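Long-range contacts in glycerol dehydrogenase (Schizosaccharomyces pombe, PDB 1TA9), which catalyses the NAD(+)-dependent oxidation of glycerol to dihydroxyacetone, probably with the help of zinc, in the assimilation of glycerol: residues B[177-182]-B[224-229]; B[269-274]-B[296-301]; B[276-281]-B[289-294]. One frame throughout, in Å; residues are numbered along the deposited sequence.

Interaction 1: residues B[177-182]-B[224-229]. With K (potassium ion), chain J.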
loop_
_atom_site.group_PDB
_atom_site.type_symbol
_atom_site.label_atom_id
_atom_site.label_comp_id
_atom_site.label_asym_id
_atom_site.label_seq_id
_atom_site.Cartn_x
_atom_site.Cartn_y
_atom_site.Cartn_z
ATOM N N THR B 177 -13.798 29.840 -31.129
ATOM C CA THR B 177 -14.229 30.913 -30.242
ATOM C C THR B 177 -14.911 30.383 -28.978
ATOM O O THR B 177 -15.360 31.149 -28.121
ATOM C CB THR B 177 -15.160 31.893 -30.978
ATOM O OG1 THR B 177 -16.232 31.172 -31.595
ATOM C CG2 THR B 177 -14.376 32.644 -32.048
ATOM N N THR B 178 -14.979 29.060 -28.881
ATOM C CA THR B 178 -15.532 28.375 -27.718
ATOM C C THR B 178 -14.739 27.079 -27.648
ATOM O O THR B 178 -14.122 26.673 -28.631
ATOM C CB THR B 178 -17.024 28.019 -27.876
ATOM O OG1 THR B 178 -17.198 27.200 -29.036
ATOM C CG2 THR B 178 -17.872 29.281 -28.003
ATOM N N ALA B 179 -14.737 26.434 -26.491
ATOM C CA ALA B 179 -14.009 25.181 -26.345
ATOM C C ALA B 179 -15.048 24.089 -26.120
ATOM O O ALA B 179 -15.027 23.406 -25.098
ATOM C CB ALA B 179 -13.058 25.273 -25.154
ATOM N N SER B 180 -15.947 23.924 -27.089
ATOM C CA SER B 180 -17.036 22.956 -26.975
ATOM C C SER B 180 -16.876 21.590 -27.639
ATOM O O SER B 180 -17.737 20.727 -27.481
ATOM C CB SER B 180 -18.336 23.599 -27.466
ATOM O OG SER B 180 -18.215 24.013 -28.814
ATOM N N SER B 181 -15.791 21.393 -28.381
ATOM C CA SER B 181 -15.531 20.115 -29.042
ATOM C C SER B 181 -14.053 20.081 -29.408
ATOM O O SER B 181 -13.362 21.093 -29.298
ATOM C CB SER B 181 -16.374 19.971 -30.314
ATOM O OG SER B 181 -15.757 20.626 -31.415
ATOM N N ASP B 182 -13.565 18.923 -29.841
ATOM C CA ASP B 182 -12.159 18.802 -30.223
ATOM C C ASP B 182 -11.989 18.752 -31.740
ATOM O O ASP B 182 -11.018 18.192 -32.249
ATOM C CB ASP B 182 -11.530 17.551 -29.588
ATOM C CG ASP B 182 -12.347 16.293 -29.830
ATOM O OD1 ASP B 182 -13.059 16.237 -30.852
ATOM O OD2 ASP B 182 -12.269 15.349 -29.005
ATOM N N ARG B 224 -21.872 26.731 -20.609
ATOM C CA ARG B 224 -22.459 25.520 -21.180
ATOM C C ARG B 224 -21.543 25.020 -22.311
ATOM O O ARG B 224 -21.395 23.817 -22.516
ATOM C CB ARG B 224 -23.862 25.800 -21.733
ATOM C CG ARG B 224 -24.527 24.578 -22.346
ATOM C CD ARG B 224 -25.812 24.909 -23.109
ATOM N NE ARG B 224 -26.351 23.712 -23.759
ATOM C CZ ARG B 224 -27.317 23.713 -24.672
ATOM N NH1 ARG B 224 -27.871 24.855 -25.064
ATOM N NH2 ARG B 224 -27.726 22.567 -25.199
ATOM N N PHE B 225 -20.919 25.947 -23.033
ATOM C CA PHE B 225 -20.020 25.583 -24.130
ATOM C C PHE B 225 -18.794 24.806 -23.645
ATOM O O PHE B 225 -18.413 23.792 -24.237
ATOM C CB PHE B 225 -19.560 26.838 -24.880
ATOM C CG PHE B 225 -20.612 27.430 -25.773
ATOM C CD1 PHE B 225 -20.895 26.855 -27.010
ATOM C CD2 PHE B 225 -21.331 28.550 -25.373
ATOM C CE1 PHE B 225 -21.885 27.388 -27.838
ATOM C CE2 PHE B 225 -22.326 29.093 -26.192
ATOM C CZ PHE B 225 -22.602 28.510 -27.425
ATOM N N LEU B 226 -18.168 25.292 -22.578
ATOM C CA LEU B 226 -16.990 24.628 -22.023
ATOM C C LEU B 226 -17.360 23.225 -21.560
ATOM O O LEU B 226 -16.615 22.271 -21.783
ATOM C CB LEU B 226 -16.428 25.420 -20.833
ATOM C CG LEU B 226 -15.213 24.791 -20.132
ATOM C CD1 LEU B 226 -13.999 24.881 -21.050
ATOM C CD2 LEU B 226 -14.926 25.509 -18.820
ATOM N N ILE B 227 -18.514 23.112 -20.909
ATOM C CA ILE B 227 -18.984 21.832 -20.405
ATOM C C ILE B 227 -19.205 20.850 -21.550
ATOM O O ILE B 227 -18.916 19.662 -21.419
ATOM C CB ILE B 227 -20.275 22.013 -19.580
ATOM C CG1 ILE B 227 -19.938 22.774 -18.295
ATOM C CG2 ILE B 227 -20.892 20.655 -19.256
ATOM C CD1 ILE B 227 -21.134 23.220 -17.478
ATOM N N SER B 228 -19.708 21.346 -22.674
ATOM C CA SER B 228 -19.919 20.487 -23.829
ATOM C C SER B 228 -18.554 19.960 -24.285
ATOM O O SER B 228 -18.416 18.797 -24.653
ATOM C CB SER B 228 -20.576 21.274 -24.959
ATOM O OG SER B 228 -20.659 20.478 -26.123
ATOM N N GLY B 229 -17.549 20.830 -24.251
ATOM C CA GLY B 229 -16.210 20.427 -24.639
ATOM C C GLY B 229 -15.632 19.408 -23.674
ATOM O O GLY B 229 -14.829 18.565 -24.061
HETATM K K K J . -13.550 13.143 -28.231
HETATM O O HOH W 1 -20.087 20.532 -28.502
HETATM O O HOH W 2 -13.092 10.649 -28.709
#

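Interaction 2: residues B[269-274]-B[296-301]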
loop_
_atom_site.group_PDB
_atom_site.type_symbol
_atom_site.label_atom_id
_atom_site.label_comp_id
_atom_site.label_asym_id
_atom_site.label_seq_id
_atom_site.Cartn_x
_atom_site.Cartn_y
_atom_site.Cartn_z
ATOM N N ASP B 269 -6.366 12.836 -17.409
ATOM C CA ASP B 269 -5.778 13.335 -16.169
ATOM C C ASP B 269 -6.062 14.805 -15.901
ATOM O O ASP B 269 -6.333 15.199 -14.764
ATOM C CB ASP B 269 -4.265 13.128 -16.179
ATOM C CG ASP B 269 -3.870 11.671 -16.019
ATOM O OD1 ASP B 269 -2.652 11.392 -16.034
ATOM O OD2 ASP B 269 -4.766 10.811 -15.881
ATOM N N THR B 270 -5.982 15.621 -16.945
ATOM C CA THR B 270 -6.221 17.057 -16.805
ATOM C C THR B 270 -7.671 17.350 -16.429
ATOM O O THR B 270 -7.947 18.214 -15.588
ATOM C CB THR B 270 -5.857 17.790 -18.109
ATOM O OG1 THR B 270 -4.473 17.559 -18.398
ATOM C CG2 THR B 270 -6.095 19.293 -17.976
ATOM N N LEU B 271 -8.601 16.628 -17.042
ATOM C CA LEU B 271 -10.008 16.840 -16.734
ATOM C C LEU B 271 -10.286 16.456 -15.282
ATOM O O LEU B 271 -10.999 17.162 -14.568
ATOM C CB LEU B 271 -10.886 16.006 -17.665
ATOM C CG LEU B 271 -10.845 16.377 -19.149
ATOM C CD1 LEU B 271 -11.721 15.399 -19.918
ATOM C CD2 LEU B 271 -11.337 17.818 -19.351
ATOM N N GLU B 272 -9.722 15.334 -14.848
ATOM C CA GLU B 272 -9.917 14.878 -13.479
ATOM C C GLU B 272 -9.439 15.912 -12.466
ATOM O O GLU B 272 -10.089 16.148 -11.452
ATOM C CB GLU B 272 -9.183 13.553 -13.252
ATOM C CG GLU B 272 -9.941 12.347 -13.792
ATOM C CD GLU B 272 -9.229 11.029 -13.528
ATOM O OE1 GLU B 272 -8.667 10.854 -12.423
ATOM O OE2 GLU B 272 -9.246 10.160 -14.424
ATOM N N LYS B 273 -8.310 16.543 -12.751
ATOM C CA LYS B 273 -7.755 17.534 -11.839
ATOM C C LYS B 273 -8.393 18.914 -11.942
ATOM O O LYS B 273 -8.652 19.558 -10.924
ATOM C CB LYS B 273 -6.253 17.708 -12.084
ATOM C CG LYS B 273 -5.378 16.516 -11.730
ATOM C CD LYS B 273 -3.927 16.826 -12.101
ATOM C CE LYS B 273 -2.989 15.680 -11.762
ATOM N NZ LYS B 273 -1.589 16.018 -12.160
ATOM N N TYR B 274 -8.672 19.352 -13.164
ATOM C CA TYR B 274 -9.169 20.705 -13.378
ATOM C C TYR B 274 -10.541 20.977 -13.992
ATOM O O TYR B 274 -10.934 22.135 -14.099
ATOM C CB TYR B 274 -8.121 21.456 -14.202
ATOM C CG TYR B 274 -6.737 21.409 -13.598
ATOM C CD1 TYR B 274 -6.426 22.167 -12.473
ATOM C CD2 TYR B 274 -5.746 20.580 -14.132
ATOM C CE1 TYR B 274 -5.166 22.107 -11.887
ATOM C CE2 TYR B 274 -4.474 20.511 -13.551
ATOM C CZ TYR B 274 -4.195 21.281 -12.429
ATOM O OH TYR B 274 -2.948 21.245 -11.846
ATOM N N GLU B 296 -6.872 23.599 -23.008
ATOM C CA GLU B 296 -5.883 22.780 -23.707
ATOM C C GLU B 296 -6.368 21.331 -23.806
ATOM O O GLU B 296 -6.219 20.690 -24.842
ATOM C CB GLU B 296 -4.511 22.804 -23.007
ATOM C CG GLU B 296 -3.456 22.056 -23.830
ATOM C CD GLU B 296 -2.181 21.717 -23.075
ATOM O OE1 GLU B 296 -1.520 20.736 -23.480
ATOM O OE2 GLU B 296 -1.826 22.417 -22.101
ATOM N N ALA B 297 -6.950 20.812 -22.730
ATOM C CA ALA B 297 -7.444 19.437 -22.733
ATOM C C ALA B 297 -8.579 19.252 -23.741
ATOM O O ALA B 297 -8.620 18.262 -24.476
ATOM C CB ALA B 297 -7.921 19.048 -21.337
ATOM N N ASN B 298 -9.493 20.214 -23.775
ATOM C CA ASN B 298 -10.635 20.157 -24.680
ATOM C C ASN B 298 -10.255 20.306 -26.146
ATOM O O ASN B 298 -10.938 19.785 -27.026
ATOM C CB ASN B 298 -11.635 21.271 -24.344
ATOM C CG ASN B 298 -12.464 20.967 -23.115
ATOM O OD1 ASN B 298 -12.218 19.992 -22.407
ATOM N ND2 ASN B 298 -13.455 21.811 -22.853
ATOM N N THR B 299 -9.174 21.030 -26.405
ATOM C CA THR B 299 -8.758 21.301 -27.775
ATOM C C THR B 299 -7.557 20.503 -28.262
ATOM O O THR B 299 -7.691 19.643 -29.132
ATOM C CB THR B 299 -8.461 22.803 -27.944
ATOM O OG1 THR B 299 -9.437 23.561 -27.212
ATOM C CG2 THR B 299 -8.541 23.201 -29.413
ATOM N N LEU B 300 -6.384 20.783 -27.708
ATOM C CA LEU B 300 -5.171 20.084 -28.131
ATOM C C LEU B 300 -5.113 18.613 -27.731
ATOM O O LEU B 300 -4.966 17.737 -28.589
ATOM C CB LEU B 300 -3.929 20.798 -27.586
ATOM C CG LEU B 300 -2.563 20.193 -27.934
ATOM C CD1 LEU B 300 -2.318 20.266 -29.437
ATOM C CD2 LEU B 300 -1.478 20.946 -27.182
ATOM N N MET B 301 -5.233 18.333 -26.436
ATOM C CA MET B 301 -5.153 16.954 -25.962
ATOM C C MET B 301 -6.249 16.055 -26.522
ATOM O O MET B 301 -5.975 14.985 -27.073
ATOM C CB MET B 301 -5.182 16.918 -24.434
ATOM C CG MET B 301 -4.005 17.618 -23.773
ATOM S SD MET B 301 -4.153 17.535 -21.987
ATOM C CE MET B 301 -4.089 19.296 -21.518
#

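Interaction 3: residues B[276-281]-B[289-294]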
loop_
_atom_site.group_PDB
_atom_site.type_symbol
_atom_site.label_atom_id
_atom_site.label_comp_id
_atom_site.label_asym_id
_atom_site.label_seq_id
_atom_site.Cartn_x
_atom_site.Cartn_y
_atom_site.Cartn_z
ATOM N N LEU B 276 -13.745 20.754 -12.935
ATOM C CA LEU B 276 -14.650 21.547 -12.108
ATOM C C LEU B 276 -14.117 22.939 -11.792
ATOM O O LEU B 276 -14.889 23.892 -11.716
ATOM C CB LEU B 276 -14.985 20.816 -10.803
ATOM C CG LEU B 276 -15.868 21.598 -9.821
ATOM C CD1 LEU B 276 -17.091 22.176 -10.539
ATOM C CD2 LEU B 276 -16.297 20.683 -8.684
ATOM N N SER B 277 -12.807 23.068 -11.606
ATOM C CA SER B 277 -12.248 24.384 -11.307
ATOM C C SER B 277 -12.319 25.270 -12.559
ATOM O O SER B 277 -12.496 26.480 -12.457
ATOM C CB SER B 277 -10.807 24.279 -10.766
ATOM O OG SER B 277 -10.013 23.359 -11.491
ATOM N N ALA B 278 -12.208 24.665 -13.738
ATOM C CA ALA B 278 -12.307 25.419 -14.992
ATOM C C ALA B 278 -13.758 25.874 -15.157
ATOM O O ALA B 278 -14.032 26.995 -15.589
ATOM C CB ALA B 278 -11.908 24.541 -16.171
ATOM N N ILE B 279 -14.689 24.986 -14.829
ATOM C CA ILE B 279 -16.108 25.315 -14.919
ATOM C C ILE B 279 -16.434 26.500 -14.003
ATOM O O ILE B 279 -17.077 27.468 -14.423
ATOM C CB ILE B 279 -16.986 24.101 -14.529
ATOM C CG1 ILE B 279 -16.902 23.034 -15.624
ATOM C CG2 ILE B 279 -18.425 24.548 -14.315
ATOM C CD1 ILE B 279 -17.646 21.739 -15.293
ATOM N N LEU B 280 -16.001 26.421 -12.748
ATOM C CA LEU B 280 -16.246 27.509 -11.805
ATOM C C LEU B 280 -15.582 28.792 -12.312
ATOM O O LEU B 280 -16.172 29.873 -12.254
ATOM C CB LEU B 280 -15.706 27.139 -10.415
ATOM C CG LEU B 280 -16.469 26.006 -9.716
ATOM C CD1 LEU B 280 -15.688 25.501 -8.515
ATOM C CD2 LEU B 280 -17.841 26.510 -9.283
ATOM N N SER B 281 -14.359 28.669 -12.821
ATOM C CA SER B 281 -13.630 29.820 -13.350
ATOM C C SER B 281 -14.392 30.483 -14.503
ATOM O O SER B 281 -14.595 31.702 -14.507
ATOM C CB SER B 281 -12.235 29.392 -13.830
ATOM O OG SER B 281 -11.405 29.024 -12.737
ATOM N N GLU B 289 -5.287 29.457 -14.482
ATOM C CA GLU B 289 -4.472 28.473 -15.186
ATOM C C GLU B 289 -5.287 27.182 -15.291
ATOM O O GLU B 289 -5.188 26.448 -16.275
ATOM C CB GLU B 289 -3.151 28.218 -14.446
ATOM C CG GLU B 289 -2.189 27.304 -15.215
ATOM C CD GLU B 289 -0.795 27.249 -14.607
ATOM O OE1 GLU B 289 0.032 26.442 -15.086
ATOM O OE2 GLU B 289 -0.521 28.014 -13.658
ATOM N N ALA B 290 -6.112 26.922 -14.284
ATOM C CA ALA B 290 -6.953 25.730 -14.286
ATOM C C ALA B 290 -7.871 25.770 -15.510
ATOM O O ALA B 290 -8.032 24.769 -16.214
ATOM C CB ALA B 290 -7.780 25.669 -13.000
ATOM N N PHE B 291 -8.470 26.932 -15.757
ATOM C CA PHE B 291 -9.352 27.120 -16.908
ATOM C C PHE B 291 -8.541 26.893 -18.181
ATOM O O PHE B 291 -8.966 26.173 -19.085
ATOM C CB PHE B 291 -9.925 28.546 -16.918
ATOM C CG PHE B 291 -10.670 28.898 -18.187
ATOM C CD1 PHE B 291 -11.932 28.369 -18.440
ATOM C CD2 PHE B 291 -10.106 29.761 -19.123
ATOM C CE1 PHE B 291 -12.626 28.693 -19.609
ATOM C CE2 PHE B 291 -10.790 30.093 -20.296
ATOM C CZ PHE B 291 -12.053 29.555 -20.538
ATOM N N GLU B 292 -7.369 27.515 -18.253
ATOM C CA GLU B 292 -6.512 27.360 -19.424
ATOM C C GLU B 292 -6.122 25.895 -19.638
ATOM O O GLU B 292 -5.980 25.445 -20.777
ATOM C CB GLU B 292 -5.247 28.216 -19.274
ATOM C CG GLU B 292 -5.513 29.718 -19.192
ATOM C CD GLU B 292 -5.189 30.456 -20.485
ATOM O OE1 GLU B 292 -5.485 31.666 -20.567
ATOM O OE2 GLU B 292 -4.630 29.836 -21.417
ATOM N N ASN B 293 -5.942 25.149 -18.551
ATOM C CA ASN B 293 -5.572 23.741 -18.673
ATOM C C ASN B 293 -6.662 22.946 -19.378
ATOM O O ASN B 293 -6.382 22.086 -20.221
ATOM C CB ASN B 293 -5.324 23.110 -17.299
ATOM C CG ASN B 293 -4.066 23.624 -16.636
ATOM O OD1 ASN B 293 -3.162 24.142 -17.298
ATOM N ND2 ASN B 293 -3.990 23.463 -15.319
ATOM N N VAL B 294 -7.909 23.233 -19.024
ATOM C CA VAL B 294 -9.036 22.531 -19.621
ATOM C C VAL B 294 -9.255 22.970 -21.066
ATOM O O VAL B 294 -9.721 22.185 -21.894
ATOM C CB VAL B 294 -10.314 22.731 -18.775
ATOM C CG1 VAL B 294 -11.513 22.078 -19.456
ATOM C CG2 VAL B 294 -10.096 22.111 -17.397
#

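Interaction 1: residues B[177-182]-B[224-229]
Ser180 and Phe225 bury the largest areas in this contact, followed by Ala179, where the 177-182 loop crosses the first turns of helix 223-245. Phe225 CG lies anti to the carbonyl carbon, beside the backbone N, which puts the ring against Thr178 and Ser180. Thr178 CG2 sits over one face in a CH-pi contact, 4.2 Å from the ring centroid, 21° off its normal and displaced toward the rim. Ser180 CB meets the edge of the same ring, near its plane, 4.2 Å from Phe225 CD1. With chi1 at 59°, Ser180 OG lies between its own N and carbonyl carbon and reaches Thr178 OG1 in a weak hydrogen bond.

In the iron-containing alcohol dehydrogenase fold this loop leaves a strand of the parallel, nucleotide-binding sheet, and 177-180 probably line the NAD(+) site. Two residues beyond Ser180, Asp182 OD2 binds potassium at 2.7 Å, with Asp232, Ser235 and Thr236 among the other ligands.

At Gly229 the two backbones come close. The absence of a side chain there lets Gly229 CA come within 3.2 Å of Ala179 O in a CA-H...O contact, while Ser180 CA makes a similar approach to Phe225 O. Ala179 CB packs against Leu226 CD1 at 4.2 Å. A water donates to Ser180 O at 2.6 Å and also contacts Ser228 OG, whose hydroxyl is further bonded to Gly334 N.

Interaction 2: residues B[269-274]-B[296-301]
Two antiparallel helices meet here through a few small and medium side chains and no hydrogen bond; the axes of these short segments approach to 10.0 Å, with 169° between their directions. Thr270 is in the middle. Its CG2 stands anti to the backbone N and presses on Ala297 CB at 3.8 Å, methyl to methyl. Its hydroxyl lies beside the backbone N, where it is bonded to Ala266 O one turn earlier on the same helix. That leaves the OG1 flank to Met301, which crosses Thr270 at about a right angle and brings its SD-CE end against the hydroxyl: Met301 CE is 3.6 Å from Thr270 OG1, and SD equally near. A bend at chi3 of -124° curls the methionine methyl round toward the threonine.

Ala297 CB also receives Leu271, whose CD2 reaches it at 4.1 Å although its CB does not point straight at the other helix. The same methyl comes across the side chain of Asn298 roughly perpendicularly, 3.9 Å from OD1. Asn298 ND2 bonds to Ala179 O, and weakly to Leu226 O. A serine in place of Thr270 removes CG2 and its contact with Ala297 CB, and would probably leave the two helices less closely packed at this point.

Helix 289-307 widens here into a pi-type turn, in which Met301 N bonds to Glu296 O at 3.0 Å. This antiparallel pair belongs to the helical domain of the iron-containing alcohol dehydrogenase fold. It packs between helix 223-245, where Leu271 and Asn298 both touch Ala233, and a second subunit, whose Ile258 meets Thr270 and Met301. On the other flank of helix 289-307, Thr299 rests on strands 71-75 and 210-214.

Interaction 3: residues B[276-281]-B[289-294]
This is the closed end of a helical hairpin: helix 258-284 turns through a short loop into helix 289-307. The first helix is kinked where the N atoms of Leu276 and Ser277 make no bond to the preceding turn, and the axes of these short segments cross at -113°, approaching to only 7.7 Å. Small residues permit such closeness.

Apolar packing comes first. Ala278 points its methyl straight at the second helix, and Val294 meets it with CG2, the branch lying beside its own backbone N; the pair is unusually tight, Ala278 CB to Val294 CG2 being 3.3 Å. That alanine methyl also lies 3.7 Å from Phe291 CA, so it is pressed onto the backbone of the opposing helix itself. The CB atoms of Ser281 and Phe291 meet at 3.9 Å. Helix 215-220 and Leu226 of helix 223-245 also pack on the Phe291 side chain.

Among polar groups, no hydrogen bond joins the two segments. The two serine hydroxyls bond within their own helix, and Ser281 also to Thr288. Ser277 OG turns back to Tyr274 O, and the methyl of Ala290 sits against this hydroxyl, CB 3.5 Å from Ser277 OG. Ser281 OG donates to Ser277 O at 2.8 Å from above the carbonyl plane, 31° out of it, and that oxygen also takes the backbone N-H of Ser281; the further partner across the loop is Thr288 OG1. A third subunit closes over this end, with Tyr420 of that chain resting on Ser277 and Ala290.

Last comes the aromatic edge: Phe291, its CG anti to the backbone N, sets CD1 3.8 Å from Ala278 O.

In the fold
Interaction 1 comes first along the chain, linking the loop after strand 172-176 of the parallel sheet to helix 223-245. Interactions 2 and 3 follow, both between helices 258-284 and 289-307, with interaction 3 next to the turn. Their centres lie about 9 Å apart, and each is about 12 Å from interaction 1. Helix 223-245 is common to all three: it forms one side of interaction 1, its Leu226 packs on Ala278 and Phe291 of interaction 3, and Leu271 and Asn298 of interaction 2 lie against its Ala233. The helical hairpin thus backs the loop that binds potassium through Asp182 and probably contacts NAD(+), and its outer surfaces meet neighbouring subunits.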